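Local coordinates for secreted protein (Streptomyces lividans TK24, PDB 5LXZ) that is a copper metalloradical protein of the AA5 family, a galactose oxidase-like enzyme that probably oxidises its substrate at a mononuclear copper site, at residues L34-L40 / F229-E234; E137-F142 / A184-T189; R325-V329 / K339-M343; S529-V535 / A563-L568; T518-G522 / V570-K576. The protein carries 1 engineered substitution. All coordinates share one frame; numbering follows the deposited sequence.

Contact 1. Residues L34-L40 / F229-E234; sequences LRTGKVL and FDPVAE
Leu34 and Leu40 meet Phe229 where two antiparallel sheets come together, consistent with neighbouring blades of the Kelch beta-propeller in this family. Strand 39-44 follows a type I turn, Leu34 to Gly37. Strand 226-230 runs out into a turn of its own, closed by Asp230.

The apolar part is the most deeply buried. Leu40 CD1 lies over one face of the Phe229 ring, 3.8 Å from the ring centroid and 15° off the normal, a CH-pi contact. Leu40 CG is anti to the backbone N (chi1 179°), which carries this methyl across to the ring. Leu34 CD1 comes in obliquely, 3.8 Å from Phe229 CE2. Leu34 CB also packs on Pro231 CB at 3.8 Å. Ile61 and Leu91 touch Phe229 as well, and Tyr236 meets its ring edge-to-face.

Farther out, the Arg35 guanidinium has Val232 CG2 over one face. The methyl sits off centre, 3.5 Å from Arg35 NH2.

The polar part involves Lys38 and Glu234, both partly exposed. Lys38 reaches out in an extended chain and forms a salt bridge from NZ to Glu234 OE2 at 3.2 Å, on the syn lone pair. Glu234 OE1 turns to Lys70, so two lysines share this carboxylate and probably favour its charged form.

Within 229-234, Asp230 OD1 accepts from Val232 N and Ala233 N, an Asx turn and Asx motif. One water ties both segments: it accepts from Thr36 OG1 at 2.7 Å and donates to Pro231 O and Glu234 OE2.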
# COMPACT_ATOMS: atom_id res chain seq x y z
N LEU A 34 12.61 -1.82 10.68
CA LEU A 34 12.51 -2.79 11.76
C LEU A 34 13.04 -2.18 13.05
O LEU A 34 13.80 -1.21 13.06
CB LEU A 34 13.38 -3.99 11.41
CG LEU A 34 13.12 -4.61 10.03
CD1 LEU A 34 14.19 -5.66 9.79
CD2 LEU A 34 11.72 -5.17 9.94
N ARG A 35 12.60 -2.76 14.16
CA ARG A 35 12.93 -2.23 15.48
C ARG A 35 14.40 -2.31 15.83
O ARG A 35 14.84 -1.70 16.78
CB ARG A 35 12.05 -2.88 16.54
CG ARG A 35 12.22 -4.38 16.74
CD ARG A 35 13.18 -4.67 17.84
NE ARG A 35 13.00 -6.05 18.32
CZ ARG A 35 13.73 -6.59 19.28
NH1 ARG A 35 14.70 -5.91 19.85
NH2 ARG A 35 13.45 -7.82 19.70
N THR A 36 15.16 -3.08 15.06
CA THR A 36 16.62 -3.09 15.13
C THR A 36 17.30 -1.89 14.52
O THR A 36 18.51 -1.75 14.61
CB THR A 36 17.15 -4.34 14.42
OG1 THR A 36 16.60 -4.35 13.09
CG2 THR A 36 16.70 -5.58 15.15
N GLY A 37 16.53 -1.00 13.86
CA GLY A 37 17.07 0.12 13.17
C GLY A 37 17.44 -0.16 11.73
O GLY A 37 17.86 0.75 11.03
N LYS A 38 17.27 -1.40 11.29
CA LYS A 38 17.57 -1.79 9.93
C LYS A 38 16.31 -1.79 9.10
O LYS A 38 15.19 -1.83 9.65
CB LYS A 38 18.23 -3.14 9.94
CG LYS A 38 19.52 -3.08 10.77
CD LYS A 38 20.24 -4.38 10.69
CE LYS A 38 21.37 -4.47 11.70
NZ LYS A 38 22.01 -5.80 11.52
N VAL A 39 16.48 -1.73 7.79
CA VAL A 39 15.35 -1.68 6.86
C VAL A 39 15.27 -2.97 6.09
O VAL A 39 16.25 -3.38 5.45
CB VAL A 39 15.47 -0.50 5.91
CG1 VAL A 39 14.30 -0.44 4.95
CG2 VAL A 39 15.61 0.81 6.67
N LEU A 40 14.09 -3.59 6.14
CA LEU A 40 13.78 -4.76 5.33
C LEU A 40 13.31 -4.26 3.97
O LEU A 40 12.42 -3.41 3.89
CB LEU A 40 12.68 -5.57 5.99
CG LEU A 40 12.25 -6.81 5.23
CD1 LEU A 40 13.34 -7.85 5.30
CD2 LEU A 40 10.89 -7.31 5.74
N PHE A 229 8.38 -12.01 9.73
CA PHE A 229 9.80 -11.71 9.58
C PHE A 229 10.30 -11.31 10.96
O PHE A 229 9.79 -10.35 11.56
CB PHE A 229 10.07 -10.57 8.60
CG PHE A 229 11.53 -10.36 8.38
CD1 PHE A 229 12.21 -11.22 7.51
CD2 PHE A 229 12.27 -9.43 9.12
CE1 PHE A 229 13.58 -11.09 7.31
CE2 PHE A 229 13.66 -9.33 8.92
CZ PHE A 229 14.29 -10.15 8.01
N ASP A 230 11.29 -12.03 11.46
CA ASP A 230 11.87 -11.79 12.77
C ASP A 230 13.11 -10.89 12.57
O ASP A 230 14.09 -11.33 11.96
CB ASP A 230 12.23 -13.15 13.38
CG ASP A 230 12.90 -13.04 14.73
OD1 ASP A 230 13.54 -12.03 15.03
OD2 ASP A 230 12.79 -14.04 15.48
N PRO A 231 13.06 -9.64 13.04
CA PRO A 231 14.15 -8.72 12.80
C PRO A 231 15.43 -9.04 13.57
O PRO A 231 16.49 -8.62 13.13
CB PRO A 231 13.60 -7.38 13.21
CG PRO A 231 12.47 -7.66 14.09
CD PRO A 231 11.96 -9.04 13.83
N VAL A 232 15.35 -9.82 14.63
CA VAL A 232 16.57 -10.19 15.37
C VAL A 232 17.28 -11.34 14.66
O VAL A 232 18.46 -11.25 14.32
CB VAL A 232 16.27 -10.48 16.84
CG1 VAL A 232 17.52 -10.98 17.59
CG2 VAL A 232 15.73 -9.22 17.52
N ALA A 233 16.52 -12.38 14.33
CA ALA A 233 17.04 -13.48 13.55
C ALA A 233 17.33 -13.12 12.09
O ALA A 233 18.10 -13.81 11.41
CB ALA A 233 16.10 -14.63 13.63
N GLU A 234 16.68 -12.07 11.60
CA GLU A 234 16.74 -11.67 10.21
C GLU A 234 16.32 -12.78 9.27
O GLU A 234 16.97 -13.06 8.28
CB GLU A 234 18.09 -11.04 9.90
CG GLU A 234 18.30 -9.78 10.72
CD GLU A 234 19.60 -9.04 10.45
OE1 GLU A 234 20.51 -9.64 9.83
OE2 GLU A 234 19.67 -7.86 10.85
O HOH W 1 17.39 -6.45 11.67

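Contact 2. Residues E137-F142 / A184-T189; sequences ENGKTF and AYETGT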
# COMPACT_ATOMS: atom_id res chain seq x y z
N GLU A 137 -22.22 -3.31 -17.17
CA GLU A 137 -22.10 -1.92 -16.73
C GLU A 137 -21.36 -1.06 -17.74
O GLU A 137 -21.83 0.03 -18.09
CB GLU A 137 -21.41 -1.87 -15.37
CG GLU A 137 -21.29 -0.49 -14.77
CD GLU A 137 -20.29 -0.41 -13.64
OE1 GLU A 137 -19.21 -1.04 -13.74
OE2 GLU A 137 -20.59 0.34 -12.68
N ASN A 138 -20.18 -1.50 -18.17
CA ASN A 138 -19.35 -0.64 -19.03
C ASN A 138 -19.79 -0.53 -20.49
O ASN A 138 -19.36 0.41 -21.18
CB ASN A 138 -17.85 -0.97 -18.94
CG ASN A 138 -17.50 -2.37 -19.41
OD1 ASN A 138 -17.97 -2.83 -20.46
ND2 ASN A 138 -16.69 -3.06 -18.62
N GLY A 139 -20.60 -1.45 -20.96
CA GLY A 139 -21.12 -1.42 -22.33
C GLY A 139 -20.10 -1.74 -23.39
O GLY A 139 -20.43 -1.58 -24.56
N LYS A 140 -18.91 -2.19 -23.00
CA LYS A 140 -17.81 -2.41 -23.95
C LYS A 140 -17.70 -3.87 -24.33
O LYS A 140 -17.97 -4.75 -23.52
CB LYS A 140 -16.49 -1.90 -23.39
CG LYS A 140 -16.53 -0.37 -23.34
CD LYS A 140 -15.28 0.26 -22.82
CE LYS A 140 -15.49 1.74 -22.75
NZ LYS A 140 -14.36 2.36 -22.06
N THR A 141 -17.31 -4.13 -25.57
CA THR A 141 -17.26 -5.48 -26.12
C THR A 141 -15.82 -5.96 -26.37
O THR A 141 -14.97 -5.20 -26.82
CB THR A 141 -18.09 -5.55 -27.41
OG1 THR A 141 -19.46 -5.28 -27.09
CG2 THR A 141 -18.02 -6.91 -28.06
N PHE A 142 -15.60 -7.22 -26.06
CA PHE A 142 -14.33 -7.92 -26.26
C PHE A 142 -14.60 -9.24 -26.89
O PHE A 142 -15.64 -9.85 -26.62
CB PHE A 142 -13.57 -8.06 -24.95
CG PHE A 142 -13.31 -6.73 -24.30
CD1 PHE A 142 -14.29 -6.12 -23.51
CD2 PHE A 142 -12.15 -6.03 -24.55
CE1 PHE A 142 -14.08 -4.88 -22.98
CE2 PHE A 142 -11.94 -4.78 -23.99
CZ PHE A 142 -12.91 -4.20 -23.24
N ALA A 184 -9.87 4.18 -25.97
CA ALA A 184 -11.31 4.36 -25.82
C ALA A 184 -12.06 3.04 -25.57
O ALA A 184 -13.20 3.04 -25.06
CB ALA A 184 -11.88 5.06 -27.04
N TYR A 185 -11.45 1.95 -25.95
CA TYR A 185 -12.06 0.64 -25.81
C TYR A 185 -11.64 -0.13 -24.57
O TYR A 185 -12.06 -1.27 -24.40
CB TYR A 185 -11.80 -0.17 -27.08
CG TYR A 185 -12.28 0.59 -28.27
CD1 TYR A 185 -13.64 0.74 -28.53
CD2 TYR A 185 -11.36 1.19 -29.13
CE1 TYR A 185 -14.08 1.48 -29.61
CE2 TYR A 185 -11.78 1.93 -30.22
CZ TYR A 185 -13.14 2.08 -30.45
OH TYR A 185 -13.55 2.79 -31.55
N GLU A 186 -10.82 0.49 -23.72
CA GLU A 186 -10.36 -0.13 -22.48
C GLU A 186 -11.41 -0.08 -21.39
O GLU A 186 -12.29 0.79 -21.38
CB GLU A 186 -9.14 0.60 -21.91
CG GLU A 186 -7.92 0.61 -22.80
CD GLU A 186 -6.77 1.39 -22.18
OE1 GLU A 186 -6.86 1.80 -21.00
OE2 GLU A 186 -5.78 1.63 -22.88
N THR A 187 -11.26 -0.98 -20.43
CA THR A 187 -11.98 -0.88 -19.17
C THR A 187 -10.98 -0.73 -18.05
O THR A 187 -9.81 -1.11 -18.19
CB THR A 187 -12.88 -2.10 -18.90
OG1 THR A 187 -12.08 -3.22 -18.57
CG2 THR A 187 -13.75 -2.40 -20.11
N GLY A 188 -11.44 -0.21 -16.91
CA GLY A 188 -10.55 -0.01 -15.77
C GLY A 188 -10.96 -0.71 -14.50
O GLY A 188 -10.22 -0.65 -13.54
N THR A 189 -12.10 -1.36 -14.49
CA THR A 189 -12.58 -2.05 -13.29
C THR A 189 -13.24 -3.35 -13.70
O THR A 189 -13.55 -3.55 -14.88
CB THR A 189 -13.59 -1.20 -12.49
OG1 THR A 189 -14.75 -0.88 -13.29
CG2 THR A 189 -12.92 0.08 -12.00
O HOH W 2 -17.22 -1.91 -12.40
O HOH W 3 -15.55 -1.95 -16.26
O HOH W 4 -13.92 -2.60 -26.13
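Lys140 CG is anti to the carbonyl carbon (chi1 -69°), and the rest of the chain is fully extended, which carries the ammonium group across to the carbonyls of 184-189. Thr187 holds its CG2 anti to its own carbonyl carbon, where the methyl faces both Asn138 and Phe142.

Lys140 NZ gives a hydrogen bond to Glu186 O at 2.7 Å, close to the line of the carbonyl bond. A weak one goes to Ala184 O at 3.3 Å. The ammonium group thus holds two backbone oxygens of the loop.

Thr187 CG2 fills the middle of the contact. It lies 3.4 Å from Asn138 ND2 and 3.7 Å from Phe142 CZ. Phe142 CZ also comes within 3.3 Å of Tyr185 O. Thr187 OG1 is bonded to Leu213 N, which helps fix the rotation of the methyl.

Asn138 OD1 accepts from Lys140 N at 2.8 Å and so closes an Asx turn. Its ND2 binds Tyr193 OH and a water that donates to Thr189 O. Another water lies over one face of the Phe142 ring and donates to Thr141 O and Tyr185 O.

The lysine tie and the waters join the hairpin loop before strand 141-144 to the loop before strand 191-195. Both belong to the GlxA beta barrel domain, an antiparallel barrel whose loops meet here at one end.

Contact 3. Residues R325-V329 / K339-M343; sequences RTPGV and KVPGM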
# COMPACT_ATOMS: atom_id res chain seq x y z
N ARG A 325 -15.82 1.54 -2.89
CA ARG A 325 -15.10 2.63 -3.45
C ARG A 325 -15.35 3.92 -2.71
O ARG A 325 -14.74 4.94 -3.04
CB ARG A 325 -15.46 2.79 -4.94
CG ARG A 325 -15.10 1.59 -5.75
CD ARG A 325 -13.67 1.60 -6.11
NE ARG A 325 -13.36 0.53 -7.04
CZ ARG A 325 -12.22 0.46 -7.74
NH1 ARG A 325 -11.38 1.46 -7.71
NH2 ARG A 325 -12.00 -0.58 -8.55
N THR A 326 -16.28 3.91 -1.76
CA THR A 326 -16.59 5.16 -1.01
C THR A 326 -15.83 5.13 0.33
O THR A 326 -15.92 4.13 1.03
CB THR A 326 -18.08 5.26 -0.72
OG1 THR A 326 -18.81 5.12 -1.97
CG2 THR A 326 -18.42 6.62 -0.17
N PRO A 327 -15.15 6.22 0.70
CA PRO A 327 -14.57 6.28 2.06
C PRO A 327 -15.62 6.06 3.12
O PRO A 327 -16.78 6.39 2.97
CB PRO A 327 -14.03 7.69 2.17
CG PRO A 327 -13.89 8.18 0.78
CD PRO A 327 -14.96 7.50 -0.01
N GLY A 328 -15.20 5.54 4.26
CA GLY A 328 -16.14 5.38 5.34
C GLY A 328 -15.52 4.71 6.56
O GLY A 328 -14.37 4.35 6.58
N VAL A 329 -16.38 4.53 7.54
CA VAL A 329 -16.02 3.95 8.82
C VAL A 329 -16.66 2.57 8.93
O VAL A 329 -17.90 2.42 8.81
CB VAL A 329 -16.52 4.83 9.96
CG1 VAL A 329 -16.31 4.19 11.32
CG2 VAL A 329 -15.80 6.19 9.93
N LYS A 339 -20.65 5.56 5.26
CA LYS A 339 -19.87 6.36 4.29
C LYS A 339 -19.57 7.72 4.84
O LYS A 339 -20.39 8.30 5.58
CB LYS A 339 -20.67 6.44 3.00
CG LYS A 339 -20.74 5.07 2.34
CD LYS A 339 -21.64 5.09 1.11
CE LYS A 339 -21.59 3.78 0.35
NZ LYS A 339 -22.43 2.74 0.99
N VAL A 340 -18.41 8.23 4.48
CA VAL A 340 -17.94 9.56 4.84
C VAL A 340 -17.99 10.39 3.56
O VAL A 340 -17.30 10.08 2.59
CB VAL A 340 -16.54 9.56 5.49
CG1 VAL A 340 -15.98 10.96 5.69
CG2 VAL A 340 -16.59 8.86 6.85
N PRO A 341 -18.83 11.47 3.54
CA PRO A 341 -18.99 12.31 2.35
C PRO A 341 -17.87 13.32 2.14
O PRO A 341 -16.97 13.49 3.01
CB PRO A 341 -20.28 13.04 2.69
CG PRO A 341 -20.21 13.25 4.15
CD PRO A 341 -19.59 11.98 4.66
N GLY A 342 -17.92 13.99 1.00
CA GLY A 342 -17.11 15.16 0.77
C GLY A 342 -15.83 15.00 -0.02
O GLY A 342 -15.18 15.98 -0.29
N MET A 343 -15.46 13.76 -0.34
CA MET A 343 -14.23 13.51 -1.06
C MET A 343 -14.22 14.14 -2.48
O MET A 343 -14.98 13.71 -3.34
CB MET A 343 -13.97 12.00 -1.19
CG MET A 343 -12.74 11.65 -2.01
SD MET A 343 -11.16 12.03 -1.26
CE MET A 343 -11.11 10.73 0.01
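Pro327 O accepts from Val340 N at 2.9 Å, and the bond is nearly straight, 172° at the hydrogen. Lys339 CA lies beside the same oxygen in a CA-H...O contact at 3.4 Å. Gly328 and Lys339 form an antiparallel non-hydrogen-bonded pair with their CA atoms 4.0 Å apart.

Side chains pack around this pairing. The Lys339 chain crosses Thr326 at about a right angle, with CG 3.8 Å from Thr326 CG2. Val340 CG2 touches Val329 CG2 at 4.2 Å. Met343 CE reaches Pro327 CG at 3.9 Å, because its chain bends at chi2 and chi3 (71° and 73°).

Phe395 of the next four-stranded sheet covers Pro327, Val340 and Met343. Strand 328-330 pairs with 309-311 and 337-339 in a Kelch blade, and the Pro341 backbone bonds to that of Phe395.

Across the two segments there is one backbone hydrogen bond and a CA-H...O contact; the side chains meet mainly through carbon atoms. The bridge is at Lys339, the last residue of strand 337-339. Beyond it, the hold between the segments rests on the single N-H bond of Val340 and on carbon contacts.

Contact 4. Residues S529-V535 / A563-L568; sequences SRAASTV and ADGDKL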
# COMPACT_ATOMS: atom_id res chain seq x y z
N SER A 529 18.74 13.66 28.43
CA SER A 529 19.05 14.63 27.40
C SER A 529 19.69 15.84 28.07
O SER A 529 19.03 16.49 28.87
CB SER A 529 17.81 15.09 26.66
OG SER A 529 18.15 16.08 25.71
N ARG A 530 20.94 16.12 27.74
CA ARG A 530 21.55 17.39 28.17
C ARG A 530 20.72 18.60 27.70
O ARG A 530 20.64 19.62 28.40
CB ARG A 530 22.99 17.47 27.67
CG ARG A 530 23.91 16.47 28.35
CD ARG A 530 25.34 16.57 27.83
NE ARG A 530 25.43 16.20 26.41
CZ ARG A 530 25.55 14.95 25.94
NH1 ARG A 530 25.59 13.89 26.75
NH2 ARG A 530 25.62 14.75 24.63
N ALA A 531 20.06 18.45 26.55
CA ALA A 531 19.15 19.47 26.02
C ALA A 531 17.70 19.31 26.47
O ALA A 531 16.79 19.84 25.82
CB ALA A 531 19.22 19.42 24.50
N ALA A 532 17.45 18.62 27.58
CA ALA A 532 16.08 18.37 28.01
C ALA A 532 15.23 19.62 28.14
O ALA A 532 14.07 19.63 27.74
CB ALA A 532 16.03 17.56 29.30
N SER A 533 15.80 20.71 28.67
CA SER A 533 15.02 21.93 28.85
C SER A 533 14.64 22.66 27.55
O SER A 533 13.79 23.54 27.57
CB SER A 533 15.73 22.89 29.81
OG SER A 533 16.91 23.37 29.21
N THR A 534 15.23 22.26 26.42
CA THR A 534 14.90 22.80 25.13
C THR A 534 13.77 22.02 24.42
O THR A 534 13.31 22.46 23.39
CB THR A 534 16.11 22.82 24.19
OG1 THR A 534 16.45 21.50 23.76
CG2 THR A 534 17.33 23.49 24.91
N VAL A 535 13.37 20.89 24.98
CA VAL A 535 12.42 20.02 24.26
C VAL A 535 11.04 20.67 24.27
O VAL A 535 10.55 21.10 25.33
CB VAL A 535 12.40 18.62 24.90
CG1 VAL A 535 11.28 17.76 24.33
CG2 VAL A 535 13.73 17.94 24.69
N ALA A 563 10.73 17.95 31.84
CA ALA A 563 12.19 18.00 31.86
C ALA A 563 12.60 18.47 33.26
O ALA A 563 11.95 19.35 33.82
CB ALA A 563 12.68 18.99 30.84
N ASP A 564 13.65 17.87 33.77
CA ASP A 564 14.27 18.30 35.03
C ASP A 564 15.77 18.06 34.91
O ASP A 564 16.24 16.93 34.93
CB ASP A 564 13.66 17.51 36.16
CG ASP A 564 14.14 17.96 37.52
OD1 ASP A 564 14.72 19.05 37.63
OD2 ASP A 564 13.91 17.19 38.47
N GLY A 565 16.54 19.14 34.75
CA GLY A 565 17.98 18.97 34.56
C GLY A 565 18.21 18.25 33.25
O GLY A 565 17.67 18.66 32.22
N ASP A 566 18.98 17.18 33.28
CA ASP A 566 19.28 16.42 32.06
C ASP A 566 18.34 15.21 31.90
O ASP A 566 18.67 14.30 31.14
CB ASP A 566 20.76 16.02 32.01
CG ASP A 566 21.16 14.99 33.07
OD1 ASP A 566 20.39 14.75 34.04
OD2 ASP A 566 22.28 14.39 32.95
N LYS A 567 17.24 15.20 32.65
CA LYS A 567 16.28 14.08 32.66
C LYS A 567 14.98 14.50 32.01
O LYS A 567 14.43 15.56 32.31
CB LYS A 567 16.01 13.59 34.07
CG LYS A 567 17.23 13.05 34.81
CD LYS A 567 17.80 11.75 34.25
CE LYS A 567 18.74 11.10 35.26
NZ LYS A 567 19.83 12.02 35.69
N LEU A 568 14.52 13.68 31.06
CA LEU A 568 13.28 13.88 30.37
C LEU A 568 12.38 12.70 30.68
O LEU A 568 12.72 11.57 30.35
CB LEU A 568 13.57 13.95 28.88
CG LEU A 568 12.35 14.34 28.08
CD1 LEU A 568 12.03 15.83 28.19
CD2 LEU A 568 12.54 13.98 26.62
O HOH W 5 18.29 20.49 30.10
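Ser529 N donates to Asp566 O at 2.8 Å, with an angle of 152° at the hydrogen, and this bond joins a type I turn (Ser529 to Ala532) to a type II' turn (Asp564 to Lys567). Ser529 O takes a CA-H...O contact from Asp566 CA at 3.2 Å.

Ala532 is the central side chain. Its CB points into the hairpin, 3.5 Å from Gly565 O and 4.0 Å from Ala563 CB. Ala563 CB in turn lies 3.5 Å from Ala532 O. Deeper in, Leu568 CD1 packs on Val535 CB at 4.3 Å. Phe561 and Val588 touch both of these residues and continue the apolar layer inward.

Asp566 CB rests against Ser529 O. Its carboxylate takes a salt bridge from Lys567 NZ to OD1, on the syn side and 25° out of plane. A water sits between the two turns. It donates to Arg530 O and to Gly565 O and accepts from Ser533 N, so three backbone groups are linked through one molecule.

Asp511 also binds the 529-535 loop. It takes Ser529 OG through its carbonyl oxygen, and its carboxylate binds Arg530 N and Ala531 N. Thr534 OG1 folds back on Ala531 O, meeting it in the carbonyl plane on a lone pair. That oxygen also accepts from Thr534 N.

Two loops thus meet at one end of the sheet: the crossover from strand 524-528 to 535-541 packs on the turn of the 556-564 / 567-571 hairpin. This belongs to the immunoglobulin-like beta sandwich of the galactose oxidase-like Early set domain.

Contact 5. Residues T518-G522 / V570-K576; sequences TIARG and VTVPSGK
Ile519 and Val572 supply the apolar part. Ile519 CG2 presses on Val572 CG2 at 3.5 Å, tighter than the usual carbon contact. Ile519 CD1 reaches Val570 CG2 at 4.1 Å, crossing that side chain at about a right angle. Val572 CG1 also lies against Arg521 CA.

The backbone gives one hydrogen bond. Gly522 N donates to Val572 O at 2.8 Å, bent to 140° at the hydrogen. Pro573 O is buried by Arg521 CB and CG, and no polar partner is found for it.

Arg521 runs alongside 573-576, and its bend at chi3 (-65°) lays the guanidinium over Lys576. Lys576 CB lies under the centre of one face, 3.7 Å from Arg521 CZ. The two like charges lie near each other, and a water accepts from both: Arg521 NH2 at 2.9 Å and Lys576 NZ at 3.0 Å. Arg521 NH1 is held by Val579 O and Ser581 OG, which fixes the plane of the group.

The contact lies where the loop from strand 517-518 to strand 524-528 passes the end of strand 567-571. Phe527 and Val601 cover Ile519, and Val603 of strand 599-603 touches Arg521. All four strands share one sheet of the galactose oxidase-like Early set domain.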
# COMPACT_ATOMS: atom_id res chain seq x y z
N THR A 518 11.03 -0.43 27.46
CA THR A 518 9.61 -0.75 27.41
C THR A 518 8.84 0.26 28.24
O THR A 518 9.18 0.52 29.41
CB THR A 518 9.36 -2.15 27.94
OG1 THR A 518 10.09 -3.06 27.10
CG2 THR A 518 7.91 -2.53 27.93
N ILE A 519 7.84 0.91 27.65
CA ILE A 519 6.96 1.80 28.40
C ILE A 519 5.53 1.46 28.02
O ILE A 519 5.16 1.49 26.84
CB ILE A 519 7.20 3.30 28.12
CG1 ILE A 519 8.71 3.65 28.27
CG2 ILE A 519 6.33 4.18 29.04
CD1 ILE A 519 9.05 5.05 27.80
N ALA A 520 4.74 1.13 29.02
CA ALA A 520 3.33 0.77 28.84
C ALA A 520 2.49 1.99 28.63
O ALA A 520 2.80 3.08 29.08
CB ALA A 520 2.81 0.04 30.03
N ARG A 521 1.39 1.79 27.91
CA ARG A 521 0.36 2.80 27.82
C ARG A 521 -0.03 3.25 29.22
O ARG A 521 -0.22 2.45 30.11
CB ARG A 521 -0.86 2.25 27.13
CG ARG A 521 -0.72 2.10 25.61
CD ARG A 521 -2.01 1.63 24.98
NE ARG A 521 -2.35 0.31 25.42
CZ ARG A 521 -1.86 -0.84 24.94
NH1 ARG A 521 -1.21 -0.89 23.80
NH2 ARG A 521 -2.14 -1.96 25.58
N GLY A 522 -0.10 4.56 29.36
CA GLY A 522 -0.40 5.19 30.65
C GLY A 522 0.75 5.22 31.62
O GLY A 522 0.58 5.74 32.72
N VAL A 570 8.78 10.96 30.02
CA VAL A 570 7.69 10.97 29.03
C VAL A 570 6.60 10.03 29.49
O VAL A 570 6.89 9.06 30.18
CB VAL A 570 8.20 10.56 27.63
CG1 VAL A 570 9.37 11.42 27.22
CG2 VAL A 570 8.61 9.11 27.57
N THR A 571 5.37 10.30 29.08
CA THR A 571 4.24 9.43 29.45
C THR A 571 3.52 9.03 28.17
O THR A 571 3.17 9.86 27.37
CB THR A 571 3.29 10.15 30.43
OG1 THR A 571 4.05 10.56 31.60
CG2 THR A 571 2.17 9.26 30.90
N VAL A 572 3.32 7.74 28.02
CA VAL A 572 2.64 7.20 26.85
C VAL A 572 1.14 7.36 27.06
O VAL A 572 0.61 6.99 28.10
CB VAL A 572 3.02 5.72 26.65
CG1 VAL A 572 2.28 5.12 25.46
CG2 VAL A 572 4.52 5.58 26.40
N PRO A 573 0.43 7.83 26.03
CA PRO A 573 -1.01 7.95 26.16
C PRO A 573 -1.71 6.61 26.39
O PRO A 573 -1.20 5.56 26.04
CB PRO A 573 -1.44 8.46 24.78
CG PRO A 573 -0.30 9.18 24.28
CD PRO A 573 0.93 8.52 24.84
N SER A 574 -2.89 6.69 26.98
CA SER A 574 -3.78 5.57 27.10
C SER A 574 -4.45 5.24 25.76
O SER A 574 -4.73 6.12 24.97
CB SER A 574 -4.88 5.84 28.10
OG SER A 574 -4.31 6.00 29.41
N GLY A 575 -4.81 3.97 25.61
CA GLY A 575 -5.71 3.51 24.57
C GLY A 575 -4.98 2.68 23.52
O GLY A 575 -4.17 3.22 22.78
N LYS A 576 -5.20 1.38 23.50
CA LYS A 576 -4.63 0.47 22.53
C LYS A 576 -5.08 0.73 21.09
O LYS A 576 -4.42 0.30 20.17
CB LYS A 576 -4.99 -0.96 22.97
CG LYS A 576 -4.32 -2.10 22.22
CD LYS A 576 -4.64 -3.46 22.90
CE LYS A 576 -4.28 -4.63 22.04
NZ LYS A 576 -2.82 -4.80 21.92
O HOH W 6 -1.69 -4.71 24.74

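All five contacts are partly buried. Contact 4 is the most exposed, with half its touching residues at the surface, and lies farthest from the chain centre. It rests on backbone bonds, a water and small side chains. Contact 5 shares strand 567-571 with it, about 20 Å away between centres, but uses a long arginine and a valine-isoleucine pair. Contact 1 combines a buried leucine-phenylalanine cluster with a partly exposed salt bridge. Contact 2, nested within the chain loop of contact 1, relies on a lysine and waters. It touches contact 3 through Thr189 and Arg325, joining barrel and Kelch regions. Contact 3 is mainly apolar.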